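Hydrazine synthase alpha subunit (Candidatus Kuenenia stuttgartiensis, PDB 5C2V) forms hydrazine from ammonia and the hydroxylamine made by the gamma subunit, as the alpha subunit of the heme c-containing hydrazine synthase complex. Local coordinates at residues Glu1-Lys12 with Asp17-Val25; Thr124-Ala132 with Asp230-Ile239. All coordinates share one frame; numbering follows the deposited sequence.

Contact 1: Glu1-Lys12 with Asp17-Val25; sequences EPVMTGGPVQGK and DYSGMSKEV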
loop_
_atom_site.group_PDB
_atom_site.type_symbol
_atom_site.label_atom_id
_atom_site.label_comp_id
_atom_site.label_asym_id
_atom_site.label_seq_id
_atom_site.Cartn_x
_atom_site.Cartn_y
_atom_site.Cartn_z
ATOM N N GLU D 1 30.150 31.970 6.873
ATOM C CA GLU D 1 28.854 32.630 6.758
ATOM C C GLU D 1 27.886 32.143 7.830
ATOM O O GLU D 1 27.983 31.006 8.289
ATOM C CB GLU D 1 28.250 32.397 5.370
ATOM C CG GLU D 1 29.030 33.022 4.227
ATOM C CD GLU D 1 29.991 32.049 3.575
ATOM O OE1 GLU D 1 30.287 32.222 2.374
ATOM O OE2 GLU D 1 30.448 31.110 4.261
ATOM N N PRO D 2 26.949 33.012 8.242
ATOM C CA PRO D 2 25.878 32.606 9.157
ATOM C C PRO D 2 24.843 31.729 8.455
ATOM O O PRO D 2 24.516 31.981 7.295
ATOM C CB PRO D 2 25.266 33.939 9.591
ATOM C CG PRO D 2 25.534 34.857 8.449
ATOM C CD PRO D 2 26.878 34.448 7.913
ATOM N N VAL D 3 24.339 30.711 9.147
ATOM C CA VAL D 3 23.347 29.816 8.561
ATOM C C VAL D 3 22.067 29.773 9.393
ATOM O O VAL D 3 21.034 30.301 8.984
ATOM C CB VAL D 3 23.896 28.383 8.406
ATOM C CG1 VAL D 3 22.831 27.465 7.828
ATOM C CG2 VAL D 3 25.135 28.383 7.523
ATOM N N MET D 4 22.143 29.141 10.560
ATOM C CA MET D 4 20.981 29.001 11.430
ATOM C C MET D 4 20.620 30.332 12.079
ATOM O O MET D 4 19.463 30.752 12.058
ATOM C CB MET D 4 21.243 27.939 12.502
ATOM C CG MET D 4 20.036 27.603 13.363
ATOM S SD MET D 4 20.383 26.265 14.523
ATOM C CE MET D 4 18.785 26.062 15.303
ATOM N N THR D 5 21.621 30.992 12.654
ATOM C CA THR D 5 21.422 32.284 13.302
ATOM C C THR D 5 22.261 33.367 12.636
ATOM O O THR D 5 22.957 33.110 11.655
ATOM C CB THR D 5 21.783 32.230 14.797
ATOM O OG1 THR D 5 23.189 31.998 14.945
ATOM C CG2 THR D 5 21.016 31.121 15.493
ATOM N N GLY D 6 22.192 34.578 13.178
ATOM C CA GLY D 6 23.009 35.676 12.700
ATOM C C GLY D 6 24.325 35.743 13.450
ATOM O O GLY D 6 24.456 35.175 14.535
ATOM N N GLY D 7 25.305 36.427 12.870
ATOM C CA GLY D 7 26.610 36.555 13.492
ATOM C C GLY D 7 26.875 37.926 14.085
ATOM O O GLY D 7 26.060 38.839 13.942
ATOM N N PRO D 8 28.025 38.078 14.760
ATOM C CA PRO D 8 28.457 39.356 15.335
ATOM C C PRO D 8 28.796 40.380 14.255
ATOM O O PRO D 8 28.608 41.580 14.452
ATOM C CB PRO D 8 29.703 38.975 16.141
ATOM C CG PRO D 8 30.216 37.745 15.478
ATOM C CD PRO D 8 28.999 37.001 15.012
ATOM N N VAL D 9 29.307 39.896 13.127
ATOM C CA VAL D 9 29.628 40.746 11.988
ATOM C C VAL D 9 28.928 40.202 10.748
ATOM O O VAL D 9 28.773 38.989 10.605
ATOM C CB VAL D 9 31.153 40.817 11.738
ATOM C CG1 VAL D 9 31.481 41.877 10.694
ATOM C CG2 VAL D 9 31.896 41.100 13.034
ATOM N N GLN D 10 28.493 41.094 9.863
ATOM C CA GLN D 10 27.867 40.676 8.617
ATOM C C GLN D 10 28.851 39.844 7.801
ATOM O O GLN D 10 29.951 40.299 7.487
ATOM C CB GLN D 10 27.396 41.896 7.821
ATOM C CG GLN D 10 26.977 41.602 6.389
ATOM C CD GLN D 10 26.639 42.864 5.618
ATOM O OE1 GLN D 10 26.234 43.872 6.199
ATOM N NE2 GLN D 10 26.804 42.817 4.300
ATOM N N GLY D 11 28.447 38.626 7.456
ATOM C CA GLY D 11 29.319 37.709 6.745
ATOM C C GLY D 11 29.996 36.682 7.638
ATOM O O GLY D 11 30.624 35.745 7.145
ATOM N N LYS D 12 29.871 36.850 8.952
ATOM C CA LYS D 12 30.484 35.926 9.905
ATOM C C LYS D 12 29.415 35.252 10.763
ATOM O O LYS D 12 28.303 35.760 10.890
ATOM C CB LYS D 12 31.499 36.653 10.791
ATOM C CG LYS D 12 32.628 37.329 10.023
ATOM C CD LYS D 12 33.412 36.335 9.177
ATOM C CE LYS D 12 34.310 35.457 10.036
ATOM N NZ LYS D 12 35.178 34.573 9.209
ATOM N N ASP D 17 26.216 28.438 16.043
ATOM C CA ASP D 17 25.702 27.946 14.774
ATOM C C ASP D 17 26.706 26.969 14.176
ATOM O O ASP D 17 27.765 27.367 13.699
ATOM C CB ASP D 17 25.430 29.113 13.820
ATOM C CG ASP D 17 24.954 28.662 12.451
ATOM O OD1 ASP D 17 24.435 27.532 12.334
ATOM O OD2 ASP D 17 25.088 29.450 11.490
ATOM N N TYR D 18 26.349 25.689 14.182
ATOM C CA TYR D 18 27.273 24.630 13.794
ATOM C C TYR D 18 27.561 24.650 12.299
ATOM O O TYR D 18 28.718 24.681 11.878
ATOM C CB TYR D 18 26.717 23.264 14.205
ATOM C CG TYR D 18 27.396 22.091 13.534
ATOM C CD1 TYR D 18 26.844 21.495 12.406
ATOM C CD2 TYR D 18 28.588 21.578 14.028
ATOM C CE1 TYR D 18 27.462 20.426 11.788
ATOM C CE2 TYR D 18 29.213 20.505 13.416
ATOM C CZ TYR D 18 28.644 19.935 12.297
ATOM O OH TYR D 18 29.260 18.868 11.684
ATOM N N SER D 19 26.498 24.632 11.503
ATOM C CA SER D 19 26.623 24.649 10.052
ATOM C C SER D 19 27.247 25.953 9.572
ATOM O O SER D 19 27.841 26.008 8.496
ATOM C CB SER D 19 25.256 24.440 9.397
ATOM O OG SER D 19 24.309 25.370 9.893
ATOM N N GLY D 20 27.110 27.002 10.378
ATOM C CA GLY D 20 27.710 28.285 10.065
ATOM C C GLY D 20 29.201 28.307 10.335
ATOM O O GLY D 20 29.979 28.819 9.529
ATOM N N MET D 21 29.601 27.746 11.472
ATOM C CA MET D 21 31.012 27.693 11.842
ATOM C C MET D 21 31.781 26.727 10.951
ATOM O O MET D 21 32.940 26.971 10.620
ATOM C CB MET D 21 31.174 27.286 13.310
ATOM C CG MET D 21 30.633 28.295 14.309
ATOM S SD MET D 21 31.550 29.845 14.340
ATOM C CE MET D 21 33.104 29.305 15.049
ATOM N N SER D 22 31.129 25.635 10.567
ATOM C CA SER D 22 31.765 24.599 9.758
ATOM C C SER D 22 32.227 25.124 8.399
ATOM O O SER D 22 33.166 24.592 7.809
ATOM C CB SER D 22 30.813 23.418 9.562
ATOM O OG SER D 22 30.515 22.790 10.798
ATOM N N LYS D 23 31.568 26.169 7.908
ATOM C CA LYS D 23 31.921 26.748 6.616
ATOM C C LYS D 23 33.244 27.512 6.703
ATOM O O LYS D 23 34.038 27.502 5.761
ATOM C CB LYS D 23 30.800 27.667 6.122
ATOM C CG LYS D 23 29.463 26.959 5.937
ATOM C CD LYS D 23 28.378 27.906 5.448
ATOM C CE LYS D 23 28.516 28.192 3.962
ATOM N NZ LYS D 23 28.277 26.972 3.140
ATOM N N GLU D 24 33.466 28.175 7.833
ATOM C CA GLU D 24 34.696 28.927 8.079
ATOM C C GLU D 24 35.860 28.054 8.549
ATOM O O GLU D 24 37.006 28.261 8.148
ATOM C CB GLU D 24 34.439 30.030 9.111
ATOM C CG GLU D 24 33.391 31.043 8.682
ATOM C CD GLU D 24 32.830 31.849 9.842
ATOM O OE1 GLU D 24 33.023 31.443 11.007
ATOM O OE2 GLU D 24 32.189 32.890 9.583
ATOM N N VAL D 25 35.562 27.086 9.410
ATOM C CA VAL D 25 36.600 26.309 10.080
ATOM C C VAL D 25 37.129 25.183 9.195
ATOM O O VAL D 25 38.140 24.555 9.512
ATOM C CB VAL D 25 36.078 25.717 11.408
ATOM C CG1 VAL D 25 35.264 24.458 11.148
ATOM C CG2 VAL D 25 37.231 25.428 12.362
#

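Contact 2: Thr124-Ala132 with Asp230-Ile239; sequences TCRSPIYYA and DPWLTPDGNI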
loop_
_atom_site.group_PDB
_atom_site.type_symbol
_atom_site.label_atom_id
_atom_site.label_comp_id
_atom_site.label_asym_id
_atom_site.label_seq_id
_atom_site.Cartn_x
_atom_site.Cartn_y
_atom_site.Cartn_z
ATOM N N THR D 124 31.170 -8.357 15.111
ATOM C CA THR D 124 31.582 -7.461 14.034
ATOM C C THR D 124 31.388 -5.988 14.410
ATOM O O THR D 124 30.427 -5.640 15.096
ATOM C CB THR D 124 30.791 -7.755 12.744
ATOM O OG1 THR D 124 30.768 -9.168 12.507
ATOM C CG2 THR D 124 31.415 -7.049 11.548
ATOM N N CYS D 125 32.301 -5.129 13.958
ATOM C CA CYS D 125 32.211 -3.690 14.207
ATOM C C CYS D 125 32.471 -2.884 12.935
ATOM O O CYS D 125 33.340 -3.241 12.138
ATOM C CB CYS D 125 33.204 -3.267 15.291
ATOM S SG CYS D 125 33.111 -4.212 16.825
ATOM N N ARG D 126 31.727 -1.797 12.751
ATOM C CA ARG D 126 31.946 -0.910 11.612
ATOM C C ARG D 126 31.337 0.483 11.794
ATOM O O ARG D 126 30.654 0.761 12.785
ATOM C CB ARG D 126 31.390 -1.544 10.333
ATOM C CG ARG D 126 29.900 -1.839 10.369
ATOM C CD ARG D 126 29.433 -2.440 9.053
ATOM N NE ARG D 126 29.696 -1.551 7.924
ATOM C CZ ARG D 126 28.798 -0.724 7.399
ATOM N NH1 ARG D 126 27.571 -0.671 7.898
ATOM N NH2 ARG D 126 29.125 0.049 6.373
ATOM N N SER D 127 31.587 1.334 10.799
ATOM C CA SER D 127 31.144 2.731 10.777
ATOM C C SER D 127 31.397 3.511 12.071
ATOM O O SER D 127 30.452 3.986 12.701
ATOM C CB SER D 127 29.656 2.796 10.430
ATOM O OG SER D 127 29.417 2.303 9.123
ATOM N N PRO D 128 32.672 3.647 12.475
ATOM C CA PRO D 128 32.981 4.461 13.655
ATOM C C PRO D 128 32.956 5.959 13.354
ATOM O O PRO D 128 33.320 6.365 12.251
ATOM C CB PRO D 128 34.390 4.002 14.027
ATOM C CG PRO D 128 35.006 3.655 12.717
ATOM C CD PRO D 128 33.895 3.107 11.852
ATOM N N ILE D 129 32.531 6.764 14.322
ATOM C CA ILE D 129 32.601 8.218 14.203
ATOM C C ILE D 129 33.085 8.832 15.510
ATOM O O ILE D 129 32.944 8.233 16.579
ATOM C CB ILE D 129 31.237 8.848 13.835
ATOM C CG1 ILE D 129 30.184 8.507 14.891
ATOM C CG2 ILE D 129 30.788 8.407 12.447
ATOM C CD1 ILE D 129 28.863 9.210 14.685
ATOM N N TYR D 130 33.655 10.029 15.420
ATOM C CA TYR D 130 34.105 10.742 16.607
ATOM C C TYR D 130 33.020 11.678 17.117
ATOM O O TYR D 130 32.436 12.449 16.356
ATOM C CB TYR D 130 35.384 11.532 16.320
ATOM C CG TYR D 130 36.596 10.668 16.059
ATOM C CD1 TYR D 130 37.151 9.892 17.069
ATOM C CD2 TYR D 130 37.192 10.635 14.806
ATOM C CE1 TYR D 130 38.261 9.103 16.836
ATOM C CE2 TYR D 130 38.304 9.850 14.563
ATOM C CZ TYR D 130 38.834 9.086 15.582
ATOM O OH TYR D 130 39.939 8.303 15.347
ATOM N N TYR D 131 32.748 11.589 18.411
ATOM C CA TYR D 131 31.831 12.503 19.070
ATOM C C TYR D 131 32.575 13.168 20.208
ATOM O O TYR D 131 33.012 12.498 21.138
ATOM C CB TYR D 131 30.597 11.768 19.588
ATOM C CG TYR D 131 29.564 12.675 20.215
ATOM C CD1 TYR D 131 28.859 13.588 19.444
ATOM C CD2 TYR D 131 29.291 12.613 21.575
ATOM C CE1 TYR D 131 27.911 14.418 20.009
ATOM C CE2 TYR D 131 28.345 13.440 22.150
ATOM C CZ TYR D 131 27.658 14.340 21.362
ATOM O OH TYR D 131 26.712 15.164 21.925
ATOM N N ALA D 132 32.708 14.484 20.163
ATOM C CA ALA D 132 33.572 15.125 21.132
ATOM C C ALA D 132 32.761 15.485 22.367
ATOM O O ALA D 132 31.943 16.405 22.356
ATOM C CB ALA D 132 34.221 16.346 20.524
ATOM N N ASP D 230 25.005 2.966 10.472
ATOM C CA ASP D 230 25.416 4.230 9.860
ATOM C C ASP D 230 25.179 5.457 10.744
ATOM O O ASP D 230 24.378 6.326 10.400
ATOM C CB ASP D 230 24.696 4.415 8.522
ATOM C CG ASP D 230 25.144 3.409 7.479
ATOM O OD1 ASP D 230 25.836 2.436 7.849
ATOM O OD2 ASP D 230 24.802 3.586 6.292
ATOM N N PRO D 231 25.883 5.536 11.887
ATOM C CA PRO D 231 25.737 6.695 12.774
ATOM C C PRO D 231 26.455 7.933 12.240
ATOM O O PRO D 231 27.502 7.814 11.604
ATOM C CB PRO D 231 26.374 6.214 14.078
ATOM C CG PRO D 231 27.408 5.242 13.639
ATOM C CD PRO D 231 26.851 4.558 12.418
ATOM N N TRP D 232 25.891 9.109 12.500
ATOM C CA TRP D 232 26.482 10.367 12.059
ATOM C C TRP D 232 26.137 11.474 13.055
ATOM O O TRP D 232 25.616 11.199 14.136
ATOM C CB TRP D 232 26.005 10.725 10.648
ATOM C CG TRP D 232 26.909 11.677 9.915
ATOM C CD1 TRP D 232 26.587 12.920 9.452
ATOM C CD2 TRP D 232 28.284 11.464 9.567
ATOM N NE1 TRP D 232 27.673 13.492 8.834
ATOM C CE2 TRP D 232 28.728 12.619 8.892
ATOM C CE3 TRP D 232 29.182 10.408 9.758
ATOM C CZ2 TRP D 232 30.028 12.749 8.408
ATOM C CZ3 TRP D 232 30.474 10.540 9.278
ATOM C CH2 TRP D 232 30.883 11.701 8.612
ATOM N N LEU D 233 26.428 12.721 12.697
ATOM C CA LEU D 233 26.241 13.837 13.619
ATOM C C LEU D 233 25.128 14.790 13.191
ATOM O O LEU D 233 25.034 15.172 12.025
ATOM C CB LEU D 233 27.550 14.615 13.772
ATOM C CG LEU D 233 28.765 13.805 14.229
ATOM C CD1 LEU D 233 30.015 14.672 14.252
ATOM C CD2 LEU D 233 28.511 13.182 15.593
ATOM N N THR D 234 24.286 15.168 14.150
ATOM C CA THR D 234 23.273 16.192 13.930
ATOM C C THR D 234 23.867 17.562 14.246
ATOM O O THR D 234 24.787 17.665 15.059
ATOM C CB THR D 234 22.020 15.957 14.799
ATOM O OG1 THR D 234 22.331 16.215 16.173
ATOM C CG2 THR D 234 21.523 14.527 14.649
ATOM N N PRO D 235 23.351 18.620 13.601
ATOM C CA PRO D 235 23.857 19.977 13.845
ATOM C C PRO D 235 23.671 20.442 15.291
ATOM O O PRO D 235 24.394 21.330 15.741
ATOM C CB PRO D 235 23.028 20.836 12.885
ATOM C CG PRO D 235 22.600 19.895 11.809
ATOM C CD PRO D 235 22.365 18.592 12.507
ATOM N N ASP D 236 22.713 19.851 16.003
ATOM C CA ASP D 236 22.480 20.191 17.406
ATOM C C ASP D 236 23.197 19.245 18.376
ATOM O O ASP D 236 23.004 19.335 19.588
ATOM C CB ASP D 236 20.979 20.225 17.714
ATOM C CG ASP D 236 20.214 19.106 17.041
ATOM O OD1 ASP D 236 20.621 17.933 17.173
ATOM O OD2 ASP D 236 19.197 19.406 16.381
ATOM N N GLY D 237 24.020 18.346 17.843
ATOM C CA GLY D 237 24.837 17.483 18.681
ATOM C C GLY D 237 24.274 16.138 19.108
ATOM O O GLY D 237 24.606 15.640 20.185
ATOM N N ASN D 238 23.415 15.551 18.281
ATOM C CA ASN D 238 22.940 14.192 18.526
ATOM C C ASN D 238 23.419 13.221 17.446
ATOM O O ASN D 238 24.104 13.618 16.502
ATOM C CB ASN D 238 21.415 14.168 18.619
ATOM C CG ASN D 238 20.884 15.120 19.672
ATOM O OD1 ASN D 238 20.715 14.747 20.833
ATOM N ND2 ASN D 238 20.621 16.359 19.272
ATOM N N ILE D 239 23.055 11.950 17.589
ATOM C CA ILE D 239 23.497 10.913 16.661
ATOM C C ILE D 239 22.417 10.554 15.642
ATOM O O ILE D 239 21.346 10.065 16.003
ATOM C CB ILE D 239 23.916 9.630 17.408
ATOM C CG1 ILE D 239 24.926 9.958 18.511
ATOM C CG2 ILE D 239 24.490 8.608 16.435
ATOM C CD1 ILE D 239 26.209 10.580 18.004
HETATM O O HOH W 1 26.959 0.827 10.129
#

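Contact 1: Glu1-Lys12 with Asp17-Val25
Asp17 turns its carboxylate onto the backbone of Val3 and Met4. With CG anti to the backbone N (chi1 177°), the carboxylate projects from the start of the helix into the loop. Its OD2 takes the Val3 N-H nearly along the C-O axis, with Val3 N to Asp17 OD2 at 2.8 Å and an N-H...O angle of 152°. The Met4 N-H is shared weakly by both oxygens. Val3 sets its two methyls astride the first turn: CG1 meets Ser19 OG at 3.3 Å, while CG2 rests 3.6 Å from Gly20 CA. Farther along, the side chains of Glu1 and Lys23 cross at about a right angle, Glu1 OE2 lying 3.5 Å from Lys23 CE; the Lys23 amine itself is bound by Pro344 and Asp346. Glu24 OE2 forms long salt bridges with two cations, standing 3.5 Å from the terminal Glu1 N and 3.5 Å from Lys12 NZ, and also accepts from Ala13 N. Asp17 is the N-cap of helix 18-25, through a weak bond from Gly20 N to its OD1, so the arrangement is that of an N-cap whose carboxylate also holds the backbone of the preceding N-terminal loop.

Contact 2: Thr124-Ala132 with Asp230-Ile239
Ile129 places CG1 between its backbone N and carbonyl carbon (chi1 59°), which sends CD1 over the backbone of Pro231 and leaves CG2 near Trp232. Tyr131 holds its ring anti to the backbone N, carrying the hydroxyl to the 234-237 turn. The strands run side by side, 5° apart in direction; the axes of the short segments approach to 6.8 Å, a spacing filled by side chains. Ile129 CG2 lies 3.4 Å from Pro231 O and 3.7 Å from Trp232 CE3, and Ile129 CD1 is 3.9 Å from Pro231 CB. Leu233 CD2 meets the edge of the tyrosine ring, 3.9 Å from Tyr131 CD1. Beyond it, Tyr131 OH is 2.8 Å from Gly237 O and also accepts from Ile397 N. At the other end Arg126 NH1 and Asp230 OD1 form a long salt bridge of 3.6 Å, guanidinium and carboxylate planes 59° apart, and a water links Ser127 OG to Asp230 N. Arg126 NE has a further salt-bridge partner in Asp81, and Asp230 OD2 accepts from Gln288 N, its stronger polar contact. The chemistry implies an apolar middle between neighbouring propeller sheets with polar contacts at both ends, where the long Arg126-Asp230 pair probably adds little by itself, both groups having further partners.

Overall arrangement
From the N terminus, contact 1 closes first: segment 1-12 turns back on helix 18-25 after a four-residue connection, a local loop at the edge of the subunit that also touches the beta and gamma subunits. Contact 2 opens later and spans 97 residues, bringing strand 124-131, in the sheet that includes strand 154-171, against strand 228-233, an outermost strand of the next four-stranded sheet. The two contacts follow in series, neither nested nor crossed. Their centres are about 23 Å apart, yet they touch where Tyr18 CB packs 3.4 Å from Pro235 O, so the helix after the N-terminal loop rests on the turn following strand 228-233.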